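PDB 6LB7: calcium uptake protein 2, mitochondrial from Homo sapiens, which binds calcium through an EF-hand and probably acts as a calcium-sensing regulator of calcium uptake into mitochondria. Local coordinates for residues K123-K126 and I127-K130; K243-C246 and H247-H251; H251-D254 and F255-M259. All coordinates share one frame; numbering follows the deposited sequence.

Contact 1: K123-K126 and I127-K130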
loop_
_atom_site.group_PDB
_atom_site.type_symbol
_atom_site.label_atom_id
_atom_site.label_comp_id
_atom_site.label_asym_id
_atom_site.label_seq_id
_atom_site.Cartn_x
_atom_site.Cartn_y
_atom_site.Cartn_z
ATOM N N LYS B 123 -24.313 -1.487 -2.858
ATOM C CA LYS B 123 -23.342 -1.120 -3.878
ATOM C C LYS B 123 -22.408 -2.279 -4.218
ATOM O O LYS B 123 -21.982 -2.409 -5.373
ATOM C CB LYS B 123 -22.535 0.089 -3.406
ATOM C CG LYS B 123 -21.525 0.609 -4.431
ATOM C CD LYS B 123 -20.666 1.729 -3.846
ATOM C CE LYS B 123 -19.715 1.199 -2.769
ATOM N NZ LYS B 123 -19.204 2.271 -1.846
ATOM N N LEU B 124 -22.064 -3.122 -3.237
ATOM C CA LEU B 124 -21.185 -4.256 -3.534
ATOM C C LEU B 124 -21.835 -5.194 -4.549
ATOM O O LEU B 124 -21.183 -5.646 -5.500
ATOM C CB LEU B 124 -20.831 -5.007 -2.244
ATOM C CG LEU B 124 -20.170 -4.166 -1.132
ATOM C CD1 LEU B 124 -19.907 -4.983 0.126
ATOM C CD2 LEU B 124 -18.883 -3.495 -1.613
ATOM N N GLN B 125 -23.129 -5.475 -4.373
ATOM C CA GLN B 125 -23.853 -6.322 -5.322
ATOM C C GLN B 125 -23.904 -5.679 -6.701
ATOM O O GLN B 125 -23.713 -6.358 -7.721
ATOM C CB GLN B 125 -25.265 -6.596 -4.792
ATOM C CG GLN B 125 -26.160 -7.391 -5.743
ATOM C CD GLN B 125 -25.685 -8.821 -5.965
ATOM O OE1 GLN B 125 -25.866 -9.687 -5.105
ATOM N NE2 GLN B 125 -25.085 -9.080 -7.131
ATOM N N LYS B 126 -24.132 -4.362 -6.748
ATOM C CA LYS B 126 -24.147 -3.684 -8.040
ATOM C C LYS B 126 -22.784 -3.742 -8.719
ATOM O O LYS B 126 -22.703 -3.915 -9.939
ATOM C CB LYS B 126 -24.610 -2.234 -7.866
ATOM C CG LYS B 126 -26.060 -2.115 -7.491
ATOM C CD LYS B 126 -26.471 -0.699 -7.089
ATOM C CE LYS B 126 -27.885 -0.591 -6.758
ATOM N NZ LYS B 126 -28.499 0.653 -7.230
ATOM N N ILE B 127 -21.686 -3.672 -7.964
ATOM C CA ILE B 127 -20.371 -3.886 -8.564
ATOM C C ILE B 127 -20.298 -5.277 -9.193
ATOM O O ILE B 127 -19.846 -5.442 -10.333
ATOM C CB ILE B 127 -19.258 -3.670 -7.521
ATOM C CG1 ILE B 127 -19.242 -2.212 -7.061
ATOM C CG2 ILE B 127 -17.901 -4.067 -8.086
ATOM C CD1 ILE B 127 -18.493 -2.001 -5.763
ATOM N N ILE B 128 -20.775 -6.293 -8.473
ATOM C CA ILE B 128 -20.701 -7.660 -8.978
ATOM C C ILE B 128 -21.604 -7.836 -10.197
ATOM O O ILE B 128 -21.233 -8.505 -11.169
ATOM C CB ILE B 128 -21.063 -8.664 -7.869
ATOM C CG1 ILE B 128 -20.063 -8.590 -6.702
ATOM C CG2 ILE B 128 -21.118 -10.075 -8.444
ATOM C CD1 ILE B 128 -18.687 -9.033 -7.052
ATOM N N SER B 129 -22.804 -7.249 -10.163
ATOM C CA SER B 129 -23.729 -7.392 -11.285
ATOM C C SER B 129 -23.185 -6.732 -12.544
ATOM O O SER B 129 -23.282 -7.299 -13.637
ATOM C CB SER B 129 -25.095 -6.819 -10.919
ATOM O OG SER B 129 -25.734 -7.649 -9.957
ATOM N N LYS B 130 -22.607 -5.543 -12.419
ATOM C CA LYS B 130 -21.973 -4.905 -13.566
ATOM C C LYS B 130 -20.751 -5.698 -14.008
ATOM O O LYS B 130 -20.634 -6.058 -15.180
ATOM C CB LYS B 130 -21.572 -3.468 -13.245
ATOM C CG LYS B 130 -20.684 -2.833 -14.309
ATOM C CD LYS B 130 -20.229 -1.441 -13.894
ATOM C CE LYS B 130 -19.073 -0.946 -14.750
ATOM N NZ LYS B 130 -18.444 0.279 -14.164
#
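I127 reaches back over K123 and L124 on helix 118-129, the exit helix of the EF-hand whose residues D109, D111, N113, M115 and E120 bind a calcium ion. While its backbone N bonds to K123 O, its CG1 branch lies anti to its own carbonyl carbon, which brings CG1 to 3.2 Å from K123 O. CD1 then lies 4.2 Å from CG of K123, on the aliphatic part of that lysine, and 4.4 Å from CD2 of L124. Isoleucine suits the place, since its longer branch continues an apolar surface made by leucine and lysine methylenes; aromatic side chains of another protein chain pack on all three residues.

I128 donates its N to L124 O; with L124 and Q125 it meets T85 of helix 84-94, and an apolar side chain of the other protein chain packs on it as well. The side chain of Q125 crosses that of I128 at about a right angle, with Q125 NE2 4.1 Å from I128 CB.

S129 is held to Q125 twice. Its N bonds to Q125 O at 2.8 Å, and its OG accepts from Q125 NE2 at 3.2 Å. A bend at chi2 (66°) turns the glutamine amide toward the serine. The N-H...O angle of 141° and a partner 26° out of the amide plane mark this side-chain bond as a bent one. A short hydroxyl one turn later matches a flexible amide at this exposed position.

K130 sends NZ out of this helix turn, to a salt bridge with an acidic side chain of the other protein chain, a task for a long, charged residue. Nearer the backbone, its N bonds to K126 O at 3.0 Å, and its CB rests 3.5 Å from the same oxygen.

Contact 2: K243-C246 and H247-H251; sequences KSFC and HFTTH
K243 and H247, one turn apart near the end of helix 239-249, meet through K243 O. This oxygen accepts H247 N at 2.9 Å and also lies over one face of the imidazole, near its rim, where it makes no hydrogen bond to ND1. The lysine's NZ leads elsewhere, to a salt bridge with E189 on helix 173-196. S244 continues the helical pattern by accepting F248 N, while its hydroxyl bonds to D240 O.

F245 carries the apolar part. F248 CD2 sits over one face of its ring, 3.9 Å from F245 CE1, and the two planes are inclined at 52°, an oblique pairing. T249 CG2 comes up to CE2 of F245 at 3.6 Å. With F207 edge-to-face and F311 and L315 of helix 308-320 beside it, this broad ring fills a buried site; an alanine here would probably open a gap beside F248 CD2 and the T249 methyl. F245 O, meanwhile, accepts T249 N at 3.1 Å.

Within this turn C246 acts through its carbonyl, while its side chain touches W210 and Q188. T249 holds OG1 between its backbone N and carbonyl carbon (chi1 69°), which sets the hydroxyl 2.6 Å from C246 O, and T249 N adds a weak bond to the same atom. T250 OG1 treats H247 O likewise at 2.7 Å, in the carbonyl plane and on a lone pair. Two successive threonines thus donate their hydroxyls to carbonyls near the helix end, while the T249 methyl remains in the apolar core: a beta-branched residue serving both polar and apolar needs.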
loop_
_atom_site.group_PDB
_atom_site.type_symbol
_atom_site.label_atom_id
_atom_site.label_comp_id
_atom_site.label_asym_id
_atom_site.label_seq_id
_atom_site.Cartn_x
_atom_site.Cartn_y
_atom_site.Cartn_z
ATOM N N LYS B 243 -3.393 -16.887 18.092
ATOM C CA LYS B 243 -4.070 -15.681 17.618
ATOM C C LYS B 243 -3.072 -14.568 17.313
ATOM O O LYS B 243 -3.234 -13.839 16.327
ATOM C CB LYS B 243 -5.100 -15.189 18.650
ATOM C CG LYS B 243 -6.345 -16.047 18.756
ATOM C CD LYS B 243 -7.284 -15.565 19.889
ATOM C CE LYS B 243 -8.574 -16.351 19.855
ATOM N NZ LYS B 243 -9.565 -15.943 20.881
ATOM N N SER B 244 -2.032 -14.427 18.139
ATOM C CA SER B 244 -1.035 -13.381 17.901
ATOM C C SER B 244 -0.310 -13.600 16.584
ATOM O O SER B 244 -0.050 -12.641 15.853
ATOM C CB SER B 244 -0.009 -13.322 19.036
ATOM O OG SER B 244 -0.677 -13.054 20.246
ATOM N N PHE B 245 0.049 -14.851 16.279
ATOM C CA PHE B 245 0.665 -15.119 14.987
ATOM C C PHE B 245 -0.284 -14.798 13.852
ATOM O O PHE B 245 0.134 -14.231 12.834
ATOM C CB PHE B 245 1.123 -16.566 14.858
ATOM C CG PHE B 245 1.943 -16.803 13.625
ATOM C CD1 PHE B 245 3.311 -16.544 13.635
ATOM C CD2 PHE B 245 1.341 -17.238 12.438
ATOM C CE1 PHE B 245 4.075 -16.742 12.497
ATOM C CE2 PHE B 245 2.094 -17.436 11.283
ATOM C CZ PHE B 245 3.476 -17.180 11.317
ATOM N N CYS B 246 -1.557 -15.185 13.982
ATOM C CA CYS B 246 -2.498 -14.900 12.905
ATOM C C CYS B 246 -2.644 -13.402 12.685
ATOM O O CYS B 246 -2.767 -12.948 11.543
ATOM C CB CYS B 246 -3.861 -15.551 13.175
ATOM S SG CYS B 246 -3.819 -17.357 13.148
ATOM N N HIS B 247 -2.673 -12.616 13.761
ATOM C CA HIS B 247 -2.711 -11.161 13.595
ATOM C C HIS B 247 -1.465 -10.653 12.874
ATOM O O HIS B 247 -1.548 -9.738 12.043
ATOM C CB HIS B 247 -2.842 -10.478 14.959
ATOM C CG HIS B 247 -4.182 -10.661 15.590
ATOM N ND1 HIS B 247 -4.352 -10.834 16.947
ATOM C CD2 HIS B 247 -5.422 -10.693 15.047
ATOM C CE1 HIS B 247 -5.640 -10.964 17.212
ATOM N NE2 HIS B 247 -6.309 -10.890 16.076
ATOM N N PHE B 248 -0.295 -11.235 13.183
ATOM C CA PHE B 248 0.933 -10.857 12.488
ATOM C C PHE B 248 0.857 -11.136 10.983
ATOM O O PHE B 248 1.428 -10.382 10.181
ATOM C CB PHE B 248 2.134 -11.574 13.132
ATOM C CG PHE B 248 3.293 -11.814 12.184
ATOM C CD1 PHE B 248 4.235 -10.824 11.959
ATOM C CD2 PHE B 248 3.446 -13.043 11.541
ATOM C CE1 PHE B 248 5.310 -11.038 11.080
ATOM C CE2 PHE B 248 4.518 -13.268 10.675
ATOM C CZ PHE B 248 5.454 -12.253 10.451
ATOM N N THR B 249 0.154 -12.189 10.567
ATOM C CA THR B 249 0.069 -12.451 9.131
ATOM C C THR B 249 -0.700 -11.358 8.377
ATOM O O THR B 249 -0.572 -11.274 7.156
ATOM C CB THR B 249 -0.586 -13.809 8.847
ATOM O OG1 THR B 249 -1.977 -13.756 9.211
ATOM C CG2 THR B 249 0.125 -14.932 9.628
ATOM N N THR B 250 -1.487 -10.520 9.058
ATOM C CA THR B 250 -2.182 -9.445 8.348
ATOM C C THR B 250 -1.319 -8.198 8.190
ATOM O O THR B 250 -1.753 -7.243 7.536
ATOM C CB THR B 250 -3.514 -9.072 9.031
ATOM O OG1 THR B 250 -3.274 -8.544 10.337
ATOM C CG2 THR B 250 -4.443 -10.292 9.150
ATOM N N HIS B 251 -0.098 -8.203 8.733
ATOM C CA HIS B 251 0.858 -7.110 8.581
ATOM C C HIS B 251 2.049 -7.501 7.718
ATOM O O HIS B 251 3.163 -7.030 7.947
ATOM C CB HIS B 251 1.339 -6.631 9.944
ATOM C CG HIS B 251 0.250 -6.076 10.791
ATOM N ND1 HIS B 251 -0.094 -4.744 10.771
ATOM C CD2 HIS B 251 -0.613 -6.678 11.640
ATOM C CE1 HIS B 251 -1.096 -4.542 11.607
ATOM N NE2 HIS B 251 -1.430 -5.698 12.148
#

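Contact 3: H251-D254 and F255-M259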
loop_
_atom_site.group_PDB
_atom_site.type_symbol
_atom_site.label_atom_id
_atom_site.label_comp_id
_atom_site.label_asym_id
_atom_site.label_seq_id
_atom_site.Cartn_x
_atom_site.Cartn_y
_atom_site.Cartn_z
ATOM N N HIS B 251 -0.098 -8.203 8.733
ATOM C CA HIS B 251 0.858 -7.110 8.581
ATOM C C HIS B 251 2.049 -7.501 7.718
ATOM O O HIS B 251 3.163 -7.030 7.947
ATOM C CB HIS B 251 1.339 -6.631 9.944
ATOM C CG HIS B 251 0.250 -6.076 10.791
ATOM N ND1 HIS B 251 -0.094 -4.744 10.771
ATOM C CD2 HIS B 251 -0.613 -6.678 11.640
ATOM C CE1 HIS B 251 -1.096 -4.542 11.607
ATOM N NE2 HIS B 251 -1.430 -5.698 12.148
ATOM N N LEU B 252 1.827 -8.365 6.727
ATOM C CA LEU B 252 2.918 -8.886 5.908
ATOM C C LEU B 252 3.534 -7.829 5.009
ATOM O O LEU B 252 4.680 -7.992 4.574
ATOM C CB LEU B 252 2.435 -10.023 5.016
ATOM C CG LEU B 252 2.073 -11.331 5.704
ATOM C CD1 LEU B 252 1.864 -12.440 4.673
ATOM C CD2 LEU B 252 3.139 -11.682 6.707
ATOM N N GLU B 253 2.763 -6.808 4.631
ATOM C CA GLU B 253 3.299 -5.769 3.758
ATOM C C GLU B 253 4.495 -5.091 4.406
ATOM O O GLU B 253 5.576 -5.017 3.815
ATOM C CB GLU B 253 2.208 -4.745 3.424
ATOM C CG GLU B 253 2.684 -3.591 2.565
ATOM C CD GLU B 253 1.637 -2.489 2.402
ATOM O OE1 GLU B 253 0.699 -2.403 3.228
ATOM O OE2 GLU B 253 1.762 -1.701 1.438
ATOM N N ASP B 254 4.316 -4.602 5.634
ATOM C CA ASP B 254 5.408 -3.977 6.359
ATOM C C ASP B 254 6.486 -4.993 6.715
ATOM O O ASP B 254 7.675 -4.664 6.722
ATOM C CB ASP B 254 4.871 -3.302 7.618
ATOM C CG ASP B 254 4.024 -2.073 7.304
ATOM O OD1 ASP B 254 3.940 -1.708 6.115
ATOM O OD2 ASP B 254 3.463 -1.467 8.242
ATOM N N PHE B 255 6.096 -6.238 6.998
ATOM C CA PHE B 255 7.101 -7.242 7.332
ATOM C C PHE B 255 8.007 -7.529 6.144
ATOM O O PHE B 255 9.223 -7.688 6.308
ATOM C CB PHE B 255 6.439 -8.531 7.826
ATOM C CG PHE B 255 7.429 -9.608 8.173
ATOM C CD1 PHE B 255 7.691 -10.639 7.275
ATOM C CD2 PHE B 255 8.127 -9.570 9.387
ATOM C CE1 PHE B 255 8.619 -11.629 7.581
ATOM C CE2 PHE B 255 9.050 -10.563 9.707
ATOM C CZ PHE B 255 9.300 -11.592 8.794
ATOM N N ALA B 256 7.439 -7.609 4.938
ATOM C CA ALA B 256 8.257 -7.873 3.754
ATOM C C ALA B 256 9.197 -6.705 3.444
ATOM O O ALA B 256 10.334 -6.917 2.995
ATOM C CB ALA B 256 7.368 -8.171 2.547
ATOM N N ILE B 257 8.736 -5.466 3.663
ATOM C CA ILE B 257 9.613 -4.307 3.499
ATOM C C ILE B 257 10.775 -4.382 4.480
ATOM O O ILE B 257 11.923 -4.100 4.129
ATOM C CB ILE B 257 8.819 -2.995 3.678
ATOM C CG1 ILE B 257 7.904 -2.734 2.473
ATOM C CG2 ILE B 257 9.777 -1.817 3.903
ATOM C CD1 ILE B 257 6.726 -1.805 2.777
ATOM N N ALA B 258 10.496 -4.748 5.732
ATOM C CA ALA B 258 11.572 -4.883 6.701
ATOM C C ALA B 258 12.535 -5.990 6.291
ATOM O O ALA B 258 13.757 -5.805 6.339
ATOM C CB ALA B 258 10.993 -5.139 8.091
ATOM N N MET B 259 12.003 -7.131 5.824
ATOM C CA MET B 259 12.869 -8.216 5.358
ATOM C C MET B 259 13.756 -7.763 4.204
ATOM O O MET B 259 14.937 -8.122 4.144
ATOM C CB MET B 259 12.040 -9.430 4.929
ATOM C CG MET B 259 11.440 -10.231 6.096
ATOM S SD MET B 259 12.719 -10.814 7.245
ATOM C CE MET B 259 12.404 -9.798 8.659
#
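I257 packs back against E253 and D254 in the first turns of helix 252-264. Its CB lies 3.7 Å from D254 O and about as far from E253 O. CG1, anti to the residue's own carbonyl carbon (chi1 -73°), runs back beside the helix to 3.5 Å from E253 O. The tip, CD1, stays 3.6 Å from that oxygen and then meets side chains: E253 CG at 4.4 Å and D254 OD1 at 4.3 Å. The isoleucine therefore covers the carbonyl that its own N uses as acceptor, and touches the aliphatic part of the glutamate rather than its carboxylate.

H251 holds the N-cap position. Its O accepts F255 N at 3.2 Å, which starts the helical bonding; L252 O follows by taking A256 N at 2.8 Å. Alanine suits positions A256 and A258 because its single methyl stays close to the backbone: A256 CB is 3.4 Å from L252 O, and the CB of A258 packs in the same way on D254 O, which also accepts A258 N.

Another protein chain supplies a basic side chain that forms a salt bridge with D254 OD1, and apolar side chains that pack on D254, I257 and A258. Within its own chain the helix is covered by three others: L252 and A256 pack against L315, M319 and L312 of helix 308-320, while D254, F255 and A258 touch A281 and A277 of helix 271-282. The F255 ring makes edge-to-face pairs with F274 on that helix and with F248 on helix 239-249, the third of these neighbours.

In the fold
Along the chain the order is contact 1, contact 2, contact 3. Contact 1 stands apart on helix 118-129, with its centre 31 Å from that of contact 2 and 32 Å from that of contact 3, in the part of the protein that holds the calcium-bound EF-hand. Contacts 2 and 3 lie on consecutive helices, 239-249 and 252-264, share H251 at their junction, and have centres 12 Å apart; they touch through their aromatic rings. Both pack against helix 308-320. Contacts 1 and 3 each also meet another protein chain, consistent with partner binding through two separate regions.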